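Local coordinates for conjugal transfer protein TRWB (Escherichia coli, PDB 1E9R) that probably drives DNA transfer in bacterial conjugation, as a coupling protein that assembles into a ring like those of ring helicases and F1-ATPase, at residues B[141-144]-B[145-148]; B[158-161]-B[162-166]; B[191-194]-B[195-199]; B[323-326]-B[327-331]. All coordinates share one frame; numbering follows the deposited sequence.

Contact 1. Residues B[141-144]-B[145-148]; sequences DEAE and EWAS
Asp-141 begins this turn of helix with its carbonyl. Its O accepts from Glu-145 N at 3.1 Å, and the donor is tilted 30° from the carbonyl plane. Glu-142 makes two kinds of contact. Its O takes the N-H of Trp-146 at 3.1 Å, with the donor lying in the carbonyl plane. Its side chain crosses the indole obliquely, CG above the rim of the six-membered ring, 3.5 Å from Trp-146 CZ2. The carboxylate plane is 23° from that of the ring. The chain gets there with CG anti to its own N (chi1 -178°) and stretched beyond. Ala-143 meets the same ring through its backbone. Its CA and the carbonyl O of Glu-142 both lie over one face of the indole, toward the rim. Ala-143 O receives Ala-147 N at 3.0 Å. Glu-144 O holds Ser-148 N at 2.9 Å. Its bent side chain turns to Arg-137, Gly-138 and Arg-151, while its OE1 passes 3.8 Å from Ala-147 CB. Trp-146 also packs on Ser-209 and Val-213 of helix 201-217. With an alanine here, the Glu-142 chain would probably lose the flat surface under its CG, and a gap would open against helix 201-217. Trp-146 touches Glu-145 of one neighbouring subunit, while Asp-141 and Glu-145 pack on Thr-140 and Trp-146 of another. Helix 141-163 thus starts between helix 201-217 and two other copies.

Contact 2. Residues B[158-161]-B[162-166]; sequences AKKL and ALIGT
Leu-161 O and Thr-166 N meet at 2.8 Å, where the chain turns off the end of helix 141-163. The backbone bonds come first. Ala-162 N reaches Ala-158 O, and Leu-163 N reaches Lys-159 O, in the usual helical pattern. Ile-164 N points almost straight at Lys-160 O, at 2.8 Å and an N-H...O angle of 166°. Then the pattern changes. The bond from Thr-166 N back to Leu-161 O is weak, and inside it Gly-165 N makes a second weak bond to Ala-162 O.

Van der Waals contacts follow the same turn. Leu-161 CD2 lies 4.2 Å from Ile-164 CD1, an apolar pair, and 3.7 Å from Thr-166 OG1. The Leu-161 and Thr-166 side chains cross at about a right angle. Ile-164 CG1 sits between its own N and carbonyl carbon (chi1 72°), which brings it to 3.5 Å from Leu-161 O. Leu-161 is buried and also packs on Glu-171 and Leu-172 of helix 169-178.

The two lysines find their partners outside the turn. Lys-159 NZ pairs with Glu-156. Lys-160 NZ bonds to Phe-187 O and makes a cation-pi contact with that residue.

Gly-165 has positive phi (82°), where a CB would press on the carbonyl O before it. The outer and inner bonds, the glycine between them and the Leu-161 to Thr-166 contact fit a Schellman motif, the common way to end a helix.

Contact 3. Residues B[191-194]-B[195-199]; sequences TLAE and SLFAG
Ala-193 CB packs on the ring of Phe-197, 4.1 Å from its CD2. This is the tight part of the contact. With chi1 at -75°, CG of Phe-197 lies opposite its carbonyl carbon, and the ring turns inward. There it meets Leu-152 of helix 141-163, Leu-188, and Ala-206 and Leu-207 of helix 201-217. Phe-212 of a neighbouring subunit touches it too. Leu-196 CD1 comes to 3.8 Å from Leu-192 O. Ser-195 is also buried, at the subunit interface, where its OG bonds to Ile-178 O of the neighbouring subunit.

The loop is two type I beta turns in a row, Thr-191 to Glu-194 and Ser-195 to Ala-198. The first is closed by Glu-194 N to Thr-191 O at 3.1 Å. It also carries an ST turn, in which Thr-191 OG1 accepts from Ala-193 N at 3.3 Å. The second is closed only weakly, by Ala-198 N and Ser-195 O.

Glu-194 and Ala-198 form the looser side. Glu-194 is extended, and its CG is 4.1 Å from Ser-195 OG. Its OE1 turns back to Gly-190 N. Ala-198, partly exposed, has its CB 4.1 Å from Glu-194 O.

Contact 4. Residues B[323-326]-B[327-331]; sequences DVYG and VKEAQ
Tyr-325 reaches across the break between helices 318-325 and 327-334 and touches Ala-330 and Glu-329. Its CB is 3.9 Å from Ala-330 N and 4.1 Å from Ala-330 CB. CG lies anti to the carbonyl carbon (chi1 -72°), which carries the ring across the Glu-329 side chain at about a right angle. CD2 is 4.1 Å from Glu-329 OE2, which sits at the edge near the ring plane. The carboxylate is turned 58° from that plane. At the tip, OH bonds to Leu-294 N.

Gly-326 is the N-cap of the second helix. Its positive phi (96°) would press a CB against the carbonyl O before it. Its O accepts from Ala-330 N at 3.0 Å. Glu-329 N donates a hydrogen bond to a water at 3.1 Å, and the water returns a weak one to Tyr-325 O. Lys-293 NZ also bonds to Tyr-325 O.

A glycine N-cap offers the helix start no side-chain oxygen; the water meets one N-H instead. Glu-329 OE2 lies by the CD2 edge, which probably suits a negative charge better than the face, and Lys-293, in a long weak ion pair to OE1, probably offsets part of it.

In the fold
All four contacts are local. Contacts 1 and 2 lie on the two ends of helix 141-163, their centres about 26 Å apart. Contact 1 is a surface contact, the other three partly buried. Contact 3 touches contact 2 through Lys-160 CD and Thr-191 CG2, 3.9 Å apart, and places its loop beside the same helix. Contact 4 lies about 16 Å from contact 1 between centres, on two other helices and closer to the chain's centre; it is far only from contacts 2 and 3. Contacts 1, 3 and 4 touch a neighbouring subunit; contact 2 touches no other chain. Regular helix bonds dominate contact 1, a helix end contact 2, turns contact 3, and a water-assisted helix start contact 4.

Contact 1. Residues B[141-144]-B[145-148]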
ATOM      1  N   ASP B 141      -5.470   8.105 -11.267  1.00 36.21           N
ATOM      2  CA  ASP B 141      -6.009   9.425 -10.953  1.00 37.49           C
ATOM      3  C   ASP B 141      -5.353  10.510 -11.805  1.00 38.16           C
ATOM      4  O   ASP B 141      -6.006  11.454 -12.275  1.00 36.99           O
ATOM      5  CB  ASP B 141      -5.805   9.724  -9.470  1.00 40.89           C
ATOM      6  CG  ASP B 141      -6.932   9.179  -8.599  1.00 43.99           C
ATOM      7  OD1 ASP B 141      -8.037   8.873  -9.113  1.00 45.80           O
ATOM      8  OD2 ASP B 141      -6.718   9.071  -7.378  1.00 46.07           O
ATOM      9  N   GLU B 142      -4.054  10.366 -12.013  1.00 36.78           N
ATOM     10  CA  GLU B 142      -3.328  11.323 -12.812  1.00 37.66           C
ATOM     11  C   GLU B 142      -3.733  11.191 -14.276  1.00 36.39           C
ATOM     12  O   GLU B 142      -3.974  12.190 -14.950  1.00 35.77           O
ATOM     13  CB  GLU B 142      -1.827  11.104 -12.647  1.00 41.34           C
ATOM     14  CG  GLU B 142      -0.994  12.109 -13.414  1.00 48.62           C
ATOM     15  CD  GLU B 142       0.498  12.011 -13.120  1.00 53.73           C
ATOM     16  OE1 GLU B 142       1.079  10.908 -13.265  1.00 54.07           O
ATOM     17  OE2 GLU B 142       1.088  13.053 -12.751  1.00 57.66           O
ATOM     18  N   ALA B 143      -3.817   9.960 -14.771  1.00 32.27           N
ATOM     19  CA  ALA B 143      -4.196   9.741 -16.164  1.00 32.46           C
ATOM     20  C   ALA B 143      -5.571  10.322 -16.406  1.00 30.46           C
ATOM     21  O   ALA B 143      -5.832  10.880 -17.460  1.00 32.94           O
ATOM     22  CB  ALA B 143      -4.194   8.258 -16.495  1.00 31.11           C
ATOM     23  N   GLU B 144      -6.457  10.193 -15.428  1.00 29.48           N
ATOM     24  CA  GLU B 144      -7.796  10.741 -15.581  1.00 29.03           C
ATOM     25  C   GLU B 144      -7.745  12.271 -15.584  1.00 29.71           C
ATOM     26  O   GLU B 144      -8.585  12.921 -16.205  1.00 30.02           O
ATOM     27  CB  GLU B 144      -8.715  10.239 -14.463  1.00 26.39           C
ATOM     28  CG  GLU B 144     -10.093  10.906 -14.408  1.00 24.58           C
ATOM     29  CD  GLU B 144     -10.860  10.867 -15.726  1.00 28.12           C
ATOM     30  OE1 GLU B 144     -10.544  10.031 -16.606  1.00 26.42           O
ATOM     31  OE2 GLU B 144     -11.801  11.678 -15.873  1.00 27.50           O
ATOM     32  N   GLU B 145      -6.770  12.848 -14.883  1.00 31.18           N
ATOM     33  CA  GLU B 145      -6.642  14.301 -14.858  1.00 31.86           C
ATOM     34  C   GLU B 145      -6.350  14.754 -16.291  1.00 31.73           C
ATOM     35  O   GLU B 145      -6.967  15.692 -16.798  1.00 29.89           O
ATOM     36  CB  GLU B 145      -5.506  14.733 -13.924  1.00 32.42           C
ATOM     37  CG  GLU B 145      -5.350  16.249 -13.801  1.00 37.28           C
ATOM     38  CD  GLU B 145      -3.976  16.684 -13.269  1.00 41.13           C
ATOM     39  OE1 GLU B 145      -3.164  15.792 -12.915  1.00 42.94           O
ATOM     40  OE2 GLU B 145      -3.709  17.916 -13.206  1.00 39.85           O
ATOM     41  N   TRP B 146      -5.425  14.063 -16.956  1.00 30.83           N
ATOM     42  CA  TRP B 146      -5.076  14.412 -18.325  1.00 31.49           C
ATOM     43  C   TRP B 146      -6.259  14.240 -19.258  1.00 32.07           C
ATOM     44  O   TRP B 146      -6.530  15.108 -20.095  1.00 34.99           O
ATOM     45  CB  TRP B 146      -3.933  13.549 -18.838  1.00 28.44           C
ATOM     46  CG  TRP B 146      -2.731  13.590 -17.989  1.00 30.22           C
ATOM     47  CD1 TRP B 146      -2.322  14.617 -17.189  1.00 29.52           C
ATOM     48  CD2 TRP B 146      -1.745  12.567 -17.869  1.00 32.41           C
ATOM     49  NE1 TRP B 146      -1.139  14.294 -16.575  1.00 30.47           N
ATOM     50  CE2 TRP B 146      -0.762  13.040 -16.975  1.00 31.17           C
ATOM     51  CE3 TRP B 146      -1.594  11.290 -18.434  1.00 31.95           C
ATOM     52  CZ2 TRP B 146       0.358  12.281 -16.627  1.00 35.83           C
ATOM     53  CZ3 TRP B 146      -0.483  10.534 -18.090  1.00 36.34           C
ATOM     54  CH2 TRP B 146       0.482  11.032 -17.192  1.00 37.19           C
ATOM     55  N   ALA B 147      -6.953  13.109 -19.123  1.00 29.20           N
ATOM     56  CA  ALA B 147      -8.110  12.819 -19.970  1.00 29.52           C
ATOM     57  C   ALA B 147      -9.099  13.954 -19.796  1.00 28.82           C
ATOM     58  O   ALA B 147      -9.767  14.370 -20.736  1.00 30.77           O
ATOM     59  CB  ALA B 147      -8.749  11.485 -19.563  1.00 24.50           C
ATOM     60  N   SER B 148      -9.169  14.461 -18.574  1.00 28.70           N
ATOM     61  CA  SER B 148     -10.061  15.553 -18.243  1.00 29.97           C
ATOM     62  C   SER B 148      -9.745  16.771 -19.108  1.00 28.61           C
ATOM     63  O   SER B 148     -10.649  17.403 -19.654  1.00 26.55           O
ATOM     64  CB  SER B 148      -9.906  15.893 -16.768  1.00 30.84           C
ATOM     65  OG  SER B 148     -10.579  17.097 -16.451  1.00 40.38           O
TER

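Contact 2. Residues B[158-161]-B[162-166]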
ATOM      1  N   ALA B 158     -14.520  20.702 -30.911  1.00 40.51           N
ATOM      2  CA  ALA B 158     -15.592  20.099 -31.690  1.00 40.09           C
ATOM      3  C   ALA B 158     -16.828  20.986 -31.708  1.00 41.94           C
ATOM      4  O   ALA B 158     -17.475  21.119 -32.743  1.00 43.66           O
ATOM      5  CB  ALA B 158     -15.942  18.731 -31.126  1.00 36.99           C
ATOM      6  N   LYS B 159     -17.153  21.593 -30.570  1.00 41.45           N
ATOM      7  CA  LYS B 159     -18.321  22.467 -30.481  1.00 43.50           C
ATOM      8  C   LYS B 159     -18.214  23.647 -31.452  1.00 43.88           C
ATOM      9  O   LYS B 159     -19.204  24.034 -32.072  1.00 42.74           O
ATOM     10  CB  LYS B 159     -18.481  22.996 -29.056  1.00 44.36           C
ATOM     11  CG  LYS B 159     -19.817  23.652 -28.783  1.00 47.65           C
ATOM     12  CD  LYS B 159     -19.828  24.351 -27.420  1.00 51.05           C
ATOM     13  CE  LYS B 159     -19.518  23.395 -26.252  1.00 52.15           C
ATOM     14  NZ  LYS B 159     -19.571  24.078 -24.912  1.00 51.29           N
ATOM     15  N   LYS B 160     -17.013  24.212 -31.582  1.00 44.15           N
ATOM     16  CA  LYS B 160     -16.780  25.343 -32.484  1.00 45.37           C
ATOM     17  C   LYS B 160     -16.818  24.926 -33.958  1.00 44.99           C
ATOM     18  O   LYS B 160     -17.384  25.634 -34.792  1.00 46.46           O
ATOM     19  CB  LYS B 160     -15.439  26.011 -32.176  1.00 44.09           C
ATOM     20  CG  LYS B 160     -15.176  27.257 -33.011  1.00 45.90           C
ATOM     21  CD  LYS B 160     -13.942  28.030 -32.533  1.00 46.36           C
ATOM     22  CE  LYS B 160     -13.668  29.245 -33.420  1.00 45.37           C
ATOM     23  NZ  LYS B 160     -12.517  30.061 -32.933  1.00 49.35           N
ATOM     24  N   LEU B 161     -16.207  23.788 -34.274  1.00 43.00           N
ATOM     25  CA  LEU B 161     -16.215  23.266 -35.634  1.00 41.77           C
ATOM     26  C   LEU B 161     -17.663  23.035 -36.077  1.00 43.26           C
ATOM     27  O   LEU B 161     -18.041  23.349 -37.205  1.00 44.30           O
ATOM     28  CB  LEU B 161     -15.434  21.952 -35.703  1.00 39.30           C
ATOM     29  CG  LEU B 161     -13.914  22.075 -35.615  1.00 37.83           C
ATOM     30  CD1 LEU B 161     -13.302  20.695 -35.535  1.00 37.43           C
ATOM     31  CD2 LEU B 161     -13.385  22.821 -36.832  1.00 38.14           C
ATOM     32  N   ALA B 162     -18.476  22.482 -35.182  1.00 44.55           N
ATOM     33  CA  ALA B 162     -19.882  22.241 -35.484  1.00 44.53           C
ATOM     34  C   ALA B 162     -20.591  23.571 -35.734  1.00 46.71           C
ATOM     35  O   ALA B 162     -21.474  23.659 -36.587  1.00 47.60           O
ATOM     36  CB  ALA B 162     -20.545  21.507 -34.331  1.00 43.63           C
ATOM     37  N   LEU B 163     -20.206  24.600 -34.980  1.00 48.46           N
ATOM     38  CA  LEU B 163     -20.785  25.934 -35.124  1.00 50.69           C
ATOM     39  C   LEU B 163     -20.434  26.586 -36.454  1.00 51.76           C
ATOM     40  O   LEU B 163     -21.313  27.113 -37.140  1.00 52.41           O
ATOM     41  CB  LEU B 163     -20.311  26.857 -34.007  1.00 50.16           C
ATOM     42  CG  LEU B 163     -21.242  26.999 -32.811  1.00 51.71           C
ATOM     43  CD1 LEU B 163     -20.809  28.214 -32.001  1.00 51.57           C
ATOM     44  CD2 LEU B 163     -22.676  27.174 -33.286  1.00 50.64           C
ATOM     45  N   ILE B 164     -19.150  26.571 -36.806  1.00 52.26           N
ATOM     46  CA  ILE B 164     -18.726  27.174 -38.060  1.00 54.10           C
ATOM     47  C   ILE B 164     -19.118  26.293 -39.257  1.00 54.66           C
ATOM     48  O   ILE B 164     -18.744  26.574 -40.400  1.00 56.05           O
ATOM     49  CB  ILE B 164     -17.191  27.489 -38.065  1.00 53.92           C
ATOM     50  CG1 ILE B 164     -16.362  26.216 -38.164  1.00 53.90           C
ATOM     51  CG2 ILE B 164     -16.813  28.238 -36.797  1.00 54.16           C
ATOM     52  CD1 ILE B 164     -14.870  26.485 -38.112  1.00 54.15           C
ATOM     53  N   GLY B 165     -19.879  25.234 -38.982  1.00 53.88           N
ATOM     54  CA  GLY B 165     -20.360  24.357 -40.038  1.00 52.95           C
ATOM     55  C   GLY B 165     -19.442  23.278 -40.571  1.00 54.24           C
ATOM     56  O   GLY B 165     -19.820  22.541 -41.485  1.00 53.65           O
ATOM     57  N   THR B 166     -18.248  23.167 -40.002  1.00 54.89           N
ATOM     58  CA  THR B 166     -17.281  22.167 -40.447  1.00 55.19           C
ATOM     59  C   THR B 166     -17.042  21.042 -39.429  1.00 54.65           C
ATOM     60  O   THR B 166     -15.937  20.920 -38.878  1.00 55.16           O
ATOM     61  CB  THR B 166     -15.934  22.848 -40.769  1.00 56.87           C
ATOM     62  OG1 THR B 166     -15.545  23.680 -39.667  1.00 58.29           O
ATOM     63  CG2 THR B 166     -16.063  23.711 -42.023  1.00 57.21           C
TER

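Contact 3. Residues B[191-194]-B[195-199]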
ATOM      1  N   THR B 191     -13.960  30.427 -27.119  1.00 48.43           N
ATOM      2  CA  THR B 191     -14.562  29.228 -26.536  1.00 47.81           C
ATOM      3  C   THR B 191     -14.305  29.200 -25.034  1.00 47.61           C
ATOM      4  O   THR B 191     -13.532  30.017 -24.507  1.00 49.18           O
ATOM      5  CB  THR B 191     -13.968  27.940 -27.121  1.00 48.58           C
ATOM      6  OG1 THR B 191     -12.588  27.839 -26.746  1.00 45.77           O
ATOM      7  CG2 THR B 191     -14.085  27.942 -28.629  1.00 48.75           C
ATOM      8  N   LEU B 192     -14.949  28.259 -24.351  1.00 44.84           N
ATOM      9  CA  LEU B 192     -14.782  28.120 -22.913  1.00 43.67           C
ATOM     10  C   LEU B 192     -13.361  27.704 -22.540  1.00 41.96           C
ATOM     11  O   LEU B 192     -12.957  27.842 -21.386  1.00 41.15           O
ATOM     12  CB  LEU B 192     -15.781  27.105 -22.370  1.00 43.06           C
ATOM     13  CG  LEU B 192     -17.247  27.537 -22.430  1.00 43.95           C
ATOM     14  CD1 LEU B 192     -18.127  26.414 -21.899  1.00 42.66           C
ATOM     15  CD2 LEU B 192     -17.441  28.812 -21.609  1.00 43.17           C
ATOM     16  N   ALA B 193     -12.606  27.217 -23.521  1.00 40.94           N
ATOM     17  CA  ALA B 193     -11.234  26.776 -23.290  1.00 43.70           C
ATOM     18  C   ALA B 193     -10.190  27.852 -23.594  1.00 45.49           C
ATOM     19  O   ALA B 193      -8.981  27.601 -23.497  1.00 45.98           O
ATOM     20  CB  ALA B 193     -10.939  25.535 -24.126  1.00 40.21           C
ATOM     21  N   GLU B 194     -10.645  29.049 -23.952  1.00 46.34           N
ATOM     22  CA  GLU B 194      -9.720  30.124 -24.288  1.00 47.75           C
ATOM     23  C   GLU B 194      -8.647  30.377 -23.247  1.00 46.14           C
ATOM     24  O   GLU B 194      -7.457  30.159 -23.494  1.00 50.75           O
ATOM     25  CB  GLU B 194     -10.473  31.419 -24.533  1.00 50.55           C
ATOM     26  CG  GLU B 194      -9.552  32.550 -24.946  1.00 55.34           C
ATOM     27  CD  GLU B 194     -10.302  33.847 -25.228  1.00 58.60           C
ATOM     28  OE1 GLU B 194     -11.559  33.864 -25.108  1.00 58.14           O
ATOM     29  OE2 GLU B 194      -9.621  34.848 -25.566  1.00 60.33           O
ATOM     30  N   SER B 195      -9.074  30.826 -22.075  1.00 42.89           N
ATOM     31  CA  SER B 195      -8.149  31.142 -21.000  1.00 39.59           C
ATOM     32  C   SER B 195      -7.733  29.995 -20.084  1.00 37.65           C
ATOM     33  O   SER B 195      -6.752  30.130 -19.356  1.00 40.27           O
ATOM     34  CB  SER B 195      -8.726  32.278 -20.154  1.00 39.63           C
ATOM     35  OG  SER B 195      -9.006  33.405 -20.961  1.00 35.58           O
ATOM     36  N   LEU B 196      -8.461  28.880 -20.093  1.00 36.28           N
ATOM     37  CA  LEU B 196      -8.103  27.757 -19.220  1.00 33.24           C
ATOM     38  C   LEU B 196      -6.767  27.143 -19.604  1.00 32.15           C
ATOM     39  O   LEU B 196      -6.035  26.667 -18.744  1.00 30.10           O
ATOM     40  CB  LEU B 196      -9.188  26.677 -19.229  1.00 31.38           C
ATOM     41  CG  LEU B 196     -10.395  27.008 -18.347  1.00 30.94           C
ATOM     42  CD1 LEU B 196     -11.480  25.953 -18.494  1.00 29.99           C
ATOM     43  CD2 LEU B 196      -9.936  27.105 -16.904  1.00 30.76           C
ATOM     44  N   PHE B 197      -6.441  27.169 -20.892  1.00 31.31           N
ATOM     45  CA  PHE B 197      -5.179  26.603 -21.360  1.00 32.58           C
ATOM     46  C   PHE B 197      -4.075  27.636 -21.589  1.00 34.19           C
ATOM     47  O   PHE B 197      -3.123  27.374 -22.329  1.00 34.87           O
ATOM     48  CB  PHE B 197      -5.406  25.812 -22.655  1.00 31.76           C
ATOM     49  CG  PHE B 197      -6.082  24.487 -22.447  1.00 30.58           C
ATOM     50  CD1 PHE B 197      -5.624  23.603 -21.472  1.00 29.91           C
ATOM     51  CD2 PHE B 197      -7.181  24.121 -23.219  1.00 29.62           C
ATOM     52  CE1 PHE B 197      -6.251  22.369 -21.261  1.00 28.08           C
ATOM     53  CE2 PHE B 197      -7.817  22.889 -23.017  1.00 28.75           C
ATOM     54  CZ  PHE B 197      -7.345  22.010 -22.031  1.00 27.36           C
ATOM     55  N   ALA B 198      -4.183  28.800 -20.953  1.00 36.11           N
ATOM     56  CA  ALA B 198      -3.176  29.842 -21.128  1.00 37.22           C
ATOM     57  C   ALA B 198      -2.917  30.637 -19.855  1.00 36.74           C
ATOM     58  O   ALA B 198      -3.742  30.649 -18.935  1.00 38.72           O
ATOM     59  CB  ALA B 198      -3.605  30.778 -22.253  1.00 37.05           C
ATOM     60  N   GLY B 199      -1.753  31.280 -19.796  1.00 37.66           N
ATOM     61  CA  GLY B 199      -1.433  32.099 -18.642  1.00 37.04           C
ATOM     62  C   GLY B 199      -0.347  31.644 -17.688  1.00 38.22           C
ATOM     63  O   GLY B 199       0.175  32.453 -16.921  1.00 40.63           O
TER

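Contact 4. Residues B[323-326]-B[327-331]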
ATOM      1  N   ASP B 323      -7.170  -4.187 -12.949  1.00 30.13           N
ATOM      2  CA  ASP B 323      -6.150  -3.366 -13.572  1.00 32.12           C
ATOM      3  C   ASP B 323      -6.736  -2.231 -14.411  1.00 30.98           C
ATOM      4  O   ASP B 323      -6.193  -1.133 -14.448  1.00 30.67           O
ATOM      5  CB  ASP B 323      -5.242  -4.243 -14.427  1.00 36.00           C
ATOM      6  CG  ASP B 323      -3.836  -3.720 -14.485  1.00 39.78           C
ATOM      7  OD1 ASP B 323      -3.251  -3.500 -13.404  1.00 41.82           O
ATOM      8  OD2 ASP B 323      -3.313  -3.531 -15.598  1.00 40.27           O
ATOM      9  N   VAL B 324      -7.852  -2.493 -15.080  1.00 29.95           N
ATOM     10  CA  VAL B 324      -8.499  -1.480 -15.916  1.00 28.78           C
ATOM     11  C   VAL B 324      -9.318  -0.451 -15.120  1.00 28.23           C
ATOM     12  O   VAL B 324      -9.177   0.755 -15.321  1.00 26.94           O
ATOM     13  CB  VAL B 324      -9.433  -2.157 -16.977  1.00 29.64           C
ATOM     14  CG1 VAL B 324     -10.143  -1.106 -17.829  1.00 25.44           C
ATOM     15  CG2 VAL B 324      -8.618  -3.082 -17.853  1.00 26.18           C
ATOM     16  N   TYR B 325     -10.163  -0.937 -14.216  1.00 27.06           N
ATOM     17  CA  TYR B 325     -11.033  -0.077 -13.428  1.00 23.71           C
ATOM     18  C   TYR B 325     -10.511   0.267 -12.052  1.00 26.00           C
ATOM     19  O   TYR B 325     -10.971   1.230 -11.422  1.00 27.20           O
ATOM     20  CB  TYR B 325     -12.407  -0.730 -13.263  1.00 23.18           C
ATOM     21  CG  TYR B 325     -13.238  -0.744 -14.512  1.00 22.18           C
ATOM     22  CD1 TYR B 325     -13.048  -1.719 -15.492  1.00 20.98           C
ATOM     23  CD2 TYR B 325     -14.200   0.245 -14.736  1.00 21.62           C
ATOM     24  CE1 TYR B 325     -13.795  -1.706 -16.664  1.00 21.48           C
ATOM     25  CE2 TYR B 325     -14.951   0.266 -15.912  1.00 22.58           C
ATOM     26  CZ  TYR B 325     -14.741  -0.710 -16.866  1.00 22.03           C
ATOM     27  OH  TYR B 325     -15.473  -0.677 -18.030  1.00 25.55           O
ATOM     28  N   GLY B 326      -9.555  -0.518 -11.577  1.00 26.43           N
ATOM     29  CA  GLY B 326      -9.044  -0.293 -10.240  1.00 25.53           C
ATOM     30  C   GLY B 326      -9.819  -1.264  -9.383  1.00 26.93           C
ATOM     31  O   GLY B 326     -10.948  -1.614  -9.721  1.00 25.20           O
ATOM     32  N   VAL B 327      -9.239  -1.705  -8.280  1.00 26.81           N
ATOM     33  CA  VAL B 327      -9.912  -2.679  -7.437  1.00 28.33           C
ATOM     34  C   VAL B 327     -11.320  -2.310  -6.931  1.00 28.48           C
ATOM     35  O   VAL B 327     -12.244  -3.107  -7.044  1.00 29.34           O
ATOM     36  CB  VAL B 327      -8.999  -3.056  -6.250  1.00 28.17           C
ATOM     37  CG1 VAL B 327      -9.685  -4.066  -5.360  1.00 25.93           C
ATOM     38  CG2 VAL B 327      -7.694  -3.634  -6.785  1.00 29.78           C
ATOM     39  N   LYS B 328     -11.493  -1.111  -6.390  1.00 29.11           N
ATOM     40  CA  LYS B 328     -12.795  -0.708  -5.861  1.00 29.26           C
ATOM     41  C   LYS B 328     -13.876  -0.680  -6.920  1.00 29.79           C
ATOM     42  O   LYS B 328     -14.908  -1.337  -6.803  1.00 29.07           O
ATOM     43  CB  LYS B 328     -12.720   0.681  -5.208  1.00 30.11           C
ATOM     44  CG  LYS B 328     -11.802   0.794  -3.999  1.00 31.25           C
ATOM     45  CD  LYS B 328     -12.255  -0.105  -2.876  1.00 36.07           C
ATOM     46  CE  LYS B 328     -11.385   0.072  -1.652  1.00 35.49           C
ATOM     47  NZ  LYS B 328     -11.784  -0.888  -0.590  1.00 37.97           N
ATOM     48  N   GLU B 329     -13.632   0.095  -7.962  1.00 29.42           N
ATOM     49  CA  GLU B 329     -14.600   0.249  -9.022  1.00 29.56           C
ATOM     50  C   GLU B 329     -14.879  -1.049  -9.775  1.00 29.32           C
ATOM     51  O   GLU B 329     -15.988  -1.264 -10.262  1.00 30.38           O
ATOM     52  CB  GLU B 329     -14.109   1.342  -9.955  1.00 32.40           C
ATOM     53  CG  GLU B 329     -15.122   1.785 -10.968  1.00 39.26           C
ATOM     54  CD  GLU B 329     -14.814   3.164 -11.528  1.00 43.41           C
ATOM     55  OE1 GLU B 329     -13.970   3.888 -10.935  1.00 44.92           O
ATOM     56  OE2 GLU B 329     -15.432   3.519 -12.556  1.00 45.51           O
ATOM     57  N   ALA B 330     -13.880  -1.921  -9.860  1.00 26.64           N
ATOM     58  CA  ALA B 330     -14.031  -3.209 -10.537  1.00 28.29           C
ATOM     59  C   ALA B 330     -14.972  -4.102  -9.746  1.00 27.98           C
ATOM     60  O   ALA B 330     -15.742  -4.860 -10.319  1.00 28.47           O
ATOM     61  CB  ALA B 330     -12.682  -3.898 -10.691  1.00 26.27           C
ATOM     62  N   GLN B 331     -14.900  -4.017  -8.425  1.00 26.24           N
ATOM     63  CA  GLN B 331     -15.766  -4.812  -7.573  1.00 26.78           C
ATOM     64  C   GLN B 331     -17.200  -4.343  -7.759  1.00 26.11           C
ATOM     65  O   GLN B 331     -18.116  -5.150  -7.933  1.00 24.45           O
ATOM     66  CB  GLN B 331     -15.372  -4.630  -6.122  1.00 26.20           C
ATOM     67  CG  GLN B 331     -16.204  -5.425  -5.151  1.00 29.37           C
ATOM     68  CD  GLN B 331     -15.849  -5.078  -3.719  1.00 30.04           C
ATOM     69  OE1 GLN B 331     -14.830  -4.427  -3.468  1.00 32.81           O
ATOM     70  NE2 GLN B 331     -16.680  -5.509  -2.772  1.00 31.39           N
TER
HETATM   71  O   HOH W   1     -11.209   2.020  -8.172  1.00 41.38           O